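PDB 2ZQ5: sulfotransferase from Mycobacterium tuberculosis, which probably transfers a sulfuryl group from the donor PAPS to an acceptor that remains unidentified. Local coordinates for residues 90-104 / 246-258. Residues are numbered along the deposited sequence; the frame is centred on the assembly and turned at random.
Sequences IKRPIFVTGLVRTGT and YPDALVVQTHRPV
Phe95 CZ lies over one face of the Tyr246 ring, toward its rim and 3.4 Å from Tyr246 CE2; the two ring planes meet obliquely, at 51°. The pair sits at the start of strands 94-97 and 250-255, parallel neighbours at the centre of the sulfotransferase fold, which is related to that of the P-loop NTPases. Pro93 CG and Ile90 CG2 also pack obliquely on the tyrosine, whose OH hydrogen-bonds to His212, while His235 meets Phe95 edge-to-face. The Arg92 guanidinium has Leu250 CD1 over one face and a water at its edge that also hydrogen-bonds to Asp248 O; Arg92 NH2 hydrogen-bonds to Phe335 O. At the far end, the Arg256 guanidinium points an edge at Arg101 O, NH1 donating to that oxygen at 2.9 Å nearly in the guanidinium plane.

Between these ends, the backbone hydrogen bonds of the two strands form a ladder from Pro93 O to Thr254 N, with Phe95 N 2.8 Å from Leu250 O. Ile94 and Leu250 pack on one face, Phe95 and Val251 on the other. Before strand 94-97, Arg92 N meets Asp248 OD2 at 2.9 Å, 61° out of the carboxylate plane; two waters link this carboxylate to Ile90 O.

Past the strands, residues 98-103 curl toward helix 104-111 as the P-loop-like turn that in relatives holds the 5'-phosphosulfate of PAPS; Arg256 follows its strand where relatives bind the 3'-phosphate, so the Arg256-Arg101 bond probably ties the two regions together. Thr254 reaches into this turn: with chi1 at 53°, OG1 sits between its own backbone N and carbonyl carbon and forms a 2.6 Å hydrogen bond with Thr102 OG1. That second hydroxyl donates to Leu99 O, also at 2.6 Å, across the type II turn.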
loop_
_atom_site.group_PDB
_atom_site.type_symbol
_atom_site.label_atom_id
_atom_site.label_comp_id
_atom_site.label_asym_id
_atom_site.label_seq_id
_atom_site.Cartn_x
_atom_site.Cartn_y
_atom_site.Cartn_z
ATOM N N ILE A 90 -14.065 14.521 -1.444
ATOM C CA ILE A 90 -12.637 14.352 -1.686
ATOM C C ILE A 90 -12.372 15.028 -3.029
ATOM O O ILE A 90 -12.720 14.487 -4.077
ATOM C CB ILE A 90 -12.252 12.859 -1.786
ATOM C CG1 ILE A 90 -12.748 12.099 -0.550
ATOM C CG2 ILE A 90 -10.741 12.720 -1.928
ATOM C CD1 ILE A 90 -12.128 12.554 0.758
ATOM N N LYS A 91 -11.766 16.211 -2.996
ATOM C CA LYS A 91 -11.502 16.954 -4.223
ATOM C C LYS A 91 -10.076 16.873 -4.746
ATOM O O LYS A 91 -9.115 17.153 -4.029
ATOM C CB LYS A 91 -11.887 18.429 -4.040
ATOM C CG LYS A 91 -13.369 18.652 -3.769
ATOM C CD LYS A 91 -14.220 18.111 -4.911
ATOM C CE LYS A 91 -15.706 18.294 -4.640
ATOM N NZ LYS A 91 -16.539 17.743 -5.747
ATOM N N ARG A 92 -9.967 16.497 -6.017
ATOM C CA ARG A 92 -8.691 16.375 -6.715
ATOM C C ARG A 92 -7.550 15.812 -5.871
ATOM O O ARG A 92 -6.527 16.471 -5.657
ATOM C CB ARG A 92 -8.287 17.734 -7.303
ATOM C CG ARG A 92 -9.323 18.324 -8.262
ATOM C CD ARG A 92 -8.802 19.603 -8.904
ATOM N NE ARG A 92 -7.842 19.339 -9.975
ATOM C CZ ARG A 92 -6.888 20.187 -10.346
ATOM N NH1 ARG A 92 -6.760 21.352 -9.726
ATOM N NH2 ARG A 92 -6.069 19.878 -11.341
ATOM N N PRO A 93 -7.717 14.579 -5.370
ATOM C CA PRO A 93 -6.680 13.941 -4.554
ATOM C C PRO A 93 -5.486 13.576 -5.427
ATOM O O PRO A 93 -5.635 13.374 -6.635
ATOM C CB PRO A 93 -7.387 12.702 -4.009
ATOM C CG PRO A 93 -8.345 12.351 -5.131
ATOM C CD PRO A 93 -8.906 13.715 -5.482
ATOM N N ILE A 94 -4.307 13.506 -4.819
ATOM C CA ILE A 94 -3.096 13.132 -5.540
ATOM C C ILE A 94 -2.738 11.692 -5.193
ATOM O O ILE A 94 -2.690 11.318 -4.017
ATOM C CB ILE A 94 -1.902 14.035 -5.166
ATOM C CG1 ILE A 94 -2.168 15.467 -5.634
ATOM C CG2 ILE A 94 -0.620 13.495 -5.794
ATOM C CD1 ILE A 94 -1.091 16.455 -5.234
ATOM N N PHE A 95 -2.503 10.891 -6.228
ATOM C CA PHE A 95 -2.123 9.493 -6.068
ATOM C C PHE A 95 -0.738 9.265 -6.651
ATOM O O PHE A 95 -0.498 9.544 -7.828
ATOM C CB PHE A 95 -3.117 8.584 -6.793
ATOM C CG PHE A 95 -4.416 8.398 -6.066
ATOM C CD1 PHE A 95 -4.617 7.284 -5.258
ATOM C CD2 PHE A 95 -5.442 9.330 -6.188
ATOM C CE1 PHE A 95 -5.825 7.100 -4.580
ATOM C CE2 PHE A 95 -6.654 9.154 -5.513
ATOM C CZ PHE A 95 -6.842 8.039 -4.710
ATOM N N VAL A 96 0.175 8.775 -5.821
ATOM C CA VAL A 96 1.526 8.476 -6.266
ATOM C C VAL A 96 1.634 6.966 -6.417
ATOM O O VAL A 96 1.137 6.211 -5.581
ATOM C CB VAL A 96 2.585 8.930 -5.232
ATOM C CG1 VAL A 96 3.983 8.529 -5.700
ATOM C CG2 VAL A 96 2.507 10.433 -5.028
ATOM N N THR A 97 2.267 6.514 -7.492
ATOM C CA THR A 97 2.432 5.086 -7.678
ATOM C C THR A 97 3.687 4.804 -8.489
ATOM O O THR A 97 4.284 5.714 -9.077
ATOM C CB THR A 97 1.179 4.446 -8.338
ATOM O OG1 THR A 97 1.256 3.023 -8.217
ATOM C CG2 THR A 97 1.075 4.824 -9.808
ATOM N N GLY A 98 4.086 3.539 -8.496
ATOM C CA GLY A 98 5.282 3.119 -9.196
ATOM C C GLY A 98 5.887 1.980 -8.400
ATOM O O GLY A 98 5.379 1.629 -7.336
ATOM N N LEU A 99 6.965 1.395 -8.908
ATOM C CA LEU A 99 7.620 0.289 -8.217
ATOM C C LEU A 99 8.395 0.760 -7.003
ATOM O O LEU A 99 8.724 1.938 -6.874
ATOM C CB LEU A 99 8.594 -0.428 -9.155
ATOM C CG LEU A 99 8.057 -1.512 -10.088
ATOM C CD1 LEU A 99 6.867 -1.009 -10.882
ATOM C CD2 LEU A 99 9.182 -1.956 -11.018
ATOM N N VAL A 100 8.683 -0.171 -6.101
ATOM C CA VAL A 100 9.474 0.175 -4.936
ATOM C C VAL A 100 10.852 0.482 -5.524
ATOM O O VAL A 100 11.205 -0.041 -6.585
ATOM C CB VAL A 100 9.564 -1.008 -3.942
ATOM C CG1 VAL A 100 10.225 -2.199 -4.605
ATOM C CG2 VAL A 100 10.337 -0.588 -2.702
ATOM N N ARG A 101 11.607 1.345 -4.854
ATOM C CA ARG A 101 12.944 1.743 -5.295
ATOM C C ARG A 101 12.936 2.724 -6.471
ATOM O O ARG A 101 13.943 2.865 -7.168
ATOM C CB ARG A 101 13.783 0.513 -5.676
ATOM C CG ARG A 101 13.893 -0.553 -4.596
ATOM C CD ARG A 101 14.513 -0.022 -3.315
ATOM N NE ARG A 101 14.695 -1.093 -2.337
ATOM C CZ ARG A 101 14.980 -0.900 -1.053
ATOM N NH1 ARG A 101 15.115 0.331 -0.578
ATOM N NH2 ARG A 101 15.131 -1.940 -0.245
ATOM N N THR A 102 11.810 3.400 -6.701
ATOM C CA THR A 102 11.729 4.374 -7.793
ATOM C C THR A 102 11.440 5.788 -7.294
ATOM O O THR A 102 11.219 6.700 -8.092
ATOM C CB THR A 102 10.648 4.003 -8.838
ATOM O OG1 THR A 102 9.349 4.037 -8.231
ATOM C CG2 THR A 102 10.907 2.619 -9.403
ATOM N N GLY A 103 11.431 5.961 -5.976
ATOM C CA GLY A 103 11.194 7.276 -5.407
ATOM C C GLY A 103 9.786 7.586 -4.931
ATOM O O GLY A 103 9.498 8.730 -4.580
ATOM N N THR A 104 8.909 6.590 -4.898
ATOM C CA THR A 104 7.538 6.845 -4.457
ATOM C C THR A 104 7.473 7.319 -3.008
ATOM O O THR A 104 6.668 8.188 -2.674
ATOM C CB THR A 104 6.635 5.598 -4.600
ATOM O OG1 THR A 104 7.138 4.537 -3.780
ATOM C CG2 THR A 104 6.562 5.153 -6.055
ATOM N N TYR A 246 -12.488 8.215 -7.996
ATOM C CA TYR A 246 -11.968 9.576 -7.883
ATOM C C TYR A 246 -11.778 10.109 -9.305
ATOM O O TYR A 246 -10.655 10.192 -9.802
ATOM C CB TYR A 246 -10.615 9.550 -7.168
ATOM C CG TYR A 246 -10.611 8.852 -5.823
ATOM C CD1 TYR A 246 -11.044 9.508 -4.672
ATOM C CD2 TYR A 246 -10.134 7.546 -5.695
ATOM C CE1 TYR A 246 -10.994 8.888 -3.423
ATOM C CE2 TYR A 246 -10.082 6.915 -4.448
ATOM C CZ TYR A 246 -10.509 7.593 -3.317
ATOM O OH TYR A 246 -10.432 6.996 -2.076
ATOM N N PRO A 247 -12.878 10.487 -9.975
ATOM C CA PRO A 247 -12.838 11.003 -11.349
ATOM C C PRO A 247 -11.876 12.155 -11.628
ATOM O O PRO A 247 -11.352 12.275 -12.738
ATOM C CB PRO A 247 -14.293 11.396 -11.608
ATOM C CG PRO A 247 -15.061 10.442 -10.745
ATOM C CD PRO A 247 -14.261 10.449 -9.468
ATOM N N ASP A 248 -11.652 12.995 -10.623
ATOM C CA ASP A 248 -10.773 14.154 -10.755
ATOM C C ASP A 248 -9.381 13.937 -10.164
ATOM O O ASP A 248 -8.667 14.900 -9.885
ATOM C CB ASP A 248 -11.424 15.358 -10.073
ATOM C CG ASP A 248 -11.670 15.123 -8.588
ATOM O OD1 ASP A 248 -11.445 13.984 -8.116
ATOM O OD2 ASP A 248 -12.096 16.071 -7.893
ATOM N N ALA A 249 -8.989 12.680 -9.987
ATOM C CA ALA A 249 -7.686 12.372 -9.407
ATOM C C ALA A 249 -6.494 12.886 -10.204
ATOM O O ALA A 249 -6.541 12.997 -11.432
ATOM C CB ALA A 249 -7.548 10.865 -9.207
ATOM N N LEU A 250 -5.426 13.204 -9.477
ATOM C CA LEU A 250 -4.175 13.669 -10.063
ATOM C C LEU A 250 -3.212 12.525 -9.772
ATOM O O LEU A 250 -2.898 12.246 -8.615
ATOM C CB LEU A 250 -3.717 14.959 -9.380
ATOM C CG LEU A 250 -4.750 16.088 -9.400
ATOM C CD1 LEU A 250 -4.209 17.288 -8.643
ATOM C CD2 LEU A 250 -5.079 16.462 -10.842
ATOM N N VAL A 251 -2.753 11.859 -10.824
ATOM C CA VAL A 251 -1.880 10.702 -10.672
ATOM C C VAL A 251 -0.442 10.962 -11.100
ATOM O O VAL A 251 -0.192 11.442 -12.205
ATOM C CB VAL A 251 -2.438 9.520 -11.486
ATOM C CG1 VAL A 251 -1.615 8.272 -11.229
ATOM C CG2 VAL A 251 -3.897 9.283 -11.124
ATOM N N VAL A 252 0.494 10.631 -10.213
ATOM C CA VAL A 252 1.920 10.801 -10.474
ATOM C C VAL A 252 2.599 9.437 -10.450
ATOM O O VAL A 252 2.514 8.716 -9.456
ATOM C CB VAL A 252 2.599 11.686 -9.400
ATOM C CG1 VAL A 252 4.077 11.853 -9.723
ATOM C CG2 VAL A 252 1.912 13.036 -9.325
ATOM N N GLN A 253 3.267 9.091 -11.544
ATOM C CA GLN A 253 3.971 7.818 -11.636
ATOM C C GLN A 253 5.476 8.039 -11.677
ATOM O O GLN A 253 5.972 8.860 -12.453
ATOM C CB GLN A 253 3.547 7.051 -12.890
ATOM C CG GLN A 253 4.293 5.731 -13.066
ATOM C CD GLN A 253 3.898 4.999 -14.327
ATOM O OE1 GLN A 253 3.595 5.617 -15.345
ATOM N NE2 GLN A 253 3.916 3.671 -14.271
ATOM N N THR A 254 6.198 7.306 -10.839
ATOM C CA THR A 254 7.649 7.410 -10.807
ATOM C C THR A 254 8.224 6.394 -11.785
ATOM O O THR A 254 7.617 5.352 -12.045
ATOM C CB THR A 254 8.201 7.136 -9.398
ATOM O OG1 THR A 254 7.703 5.879 -8.925
ATOM C CG2 THR A 254 7.790 8.243 -8.444
ATOM N N HIS A 255 9.397 6.698 -12.326
ATOM C CA HIS A 255 10.040 5.824 -13.295
ATOM C C HIS A 255 11.524 5.644 -13.028
ATOM O O HIS A 255 12.210 6.570 -12.598
ATOM C CB HIS A 255 9.881 6.396 -14.705
ATOM C CG HIS A 255 8.463 6.470 -15.175
ATOM N ND1 HIS A 255 7.805 5.389 -15.720
ATOM C CD2 HIS A 255 7.576 7.493 -15.175
ATOM C CE1 HIS A 255 6.573 5.744 -16.039
ATOM N NE2 HIS A 255 6.409 7.015 -15.718
ATOM N N ARG A 256 12.008 4.437 -13.297
ATOM C CA ARG A 256 13.417 4.104 -13.145
ATOM C C ARG A 256 13.610 2.800 -13.906
ATOM O O ARG A 256 12.822 1.872 -13.748
ATOM C CB ARG A 256 13.775 3.918 -11.671
ATOM C CG ARG A 256 15.271 3.870 -11.416
ATOM C CD ARG A 256 15.562 3.696 -9.947
ATOM N NE ARG A 256 16.989 3.787 -9.665
ATOM C CZ ARG A 256 17.520 3.662 -8.453
ATOM N NH1 ARG A 256 16.743 3.436 -7.402
ATOM N NH2 ARG A 256 18.832 3.775 -8.287
ATOM N N PRO A 257 14.641 2.719 -14.763
ATOM C CA PRO A 257 14.874 1.489 -15.526
ATOM C C PRO A 257 14.850 0.292 -14.587
ATOM O O PRO A 257 15.691 0.171 -13.701
ATOM C CB PRO A 257 16.241 1.733 -16.154
ATOM C CG PRO A 257 16.226 3.217 -16.385
ATOM C CD PRO A 257 15.659 3.736 -15.083
ATOM N N VAL A 258 13.887 -0.597 -14.797
ATOM C CA VAL A 258 13.715 -1.747 -13.922
ATOM C C VAL A 258 14.920 -2.670 -13.786
ATOM O O VAL A 258 15.131 -3.251 -12.721
ATOM C CB VAL A 258 12.451 -2.545 -14.336
ATOM C CG1 VAL A 258 12.236 -3.734 -13.402
ATOM C CG2 VAL A 258 11.229 -1.622 -14.288
HETATM O O HOH W 1 -12.273 12.571 -5.944
HETATM O O HOH W 2 -14.287 15.438 -6.431
HETATM O O HOH W 3 -8.421 17.042 -11.749
HETATM O O HOH W 4 7.743 2.537 -11.506
#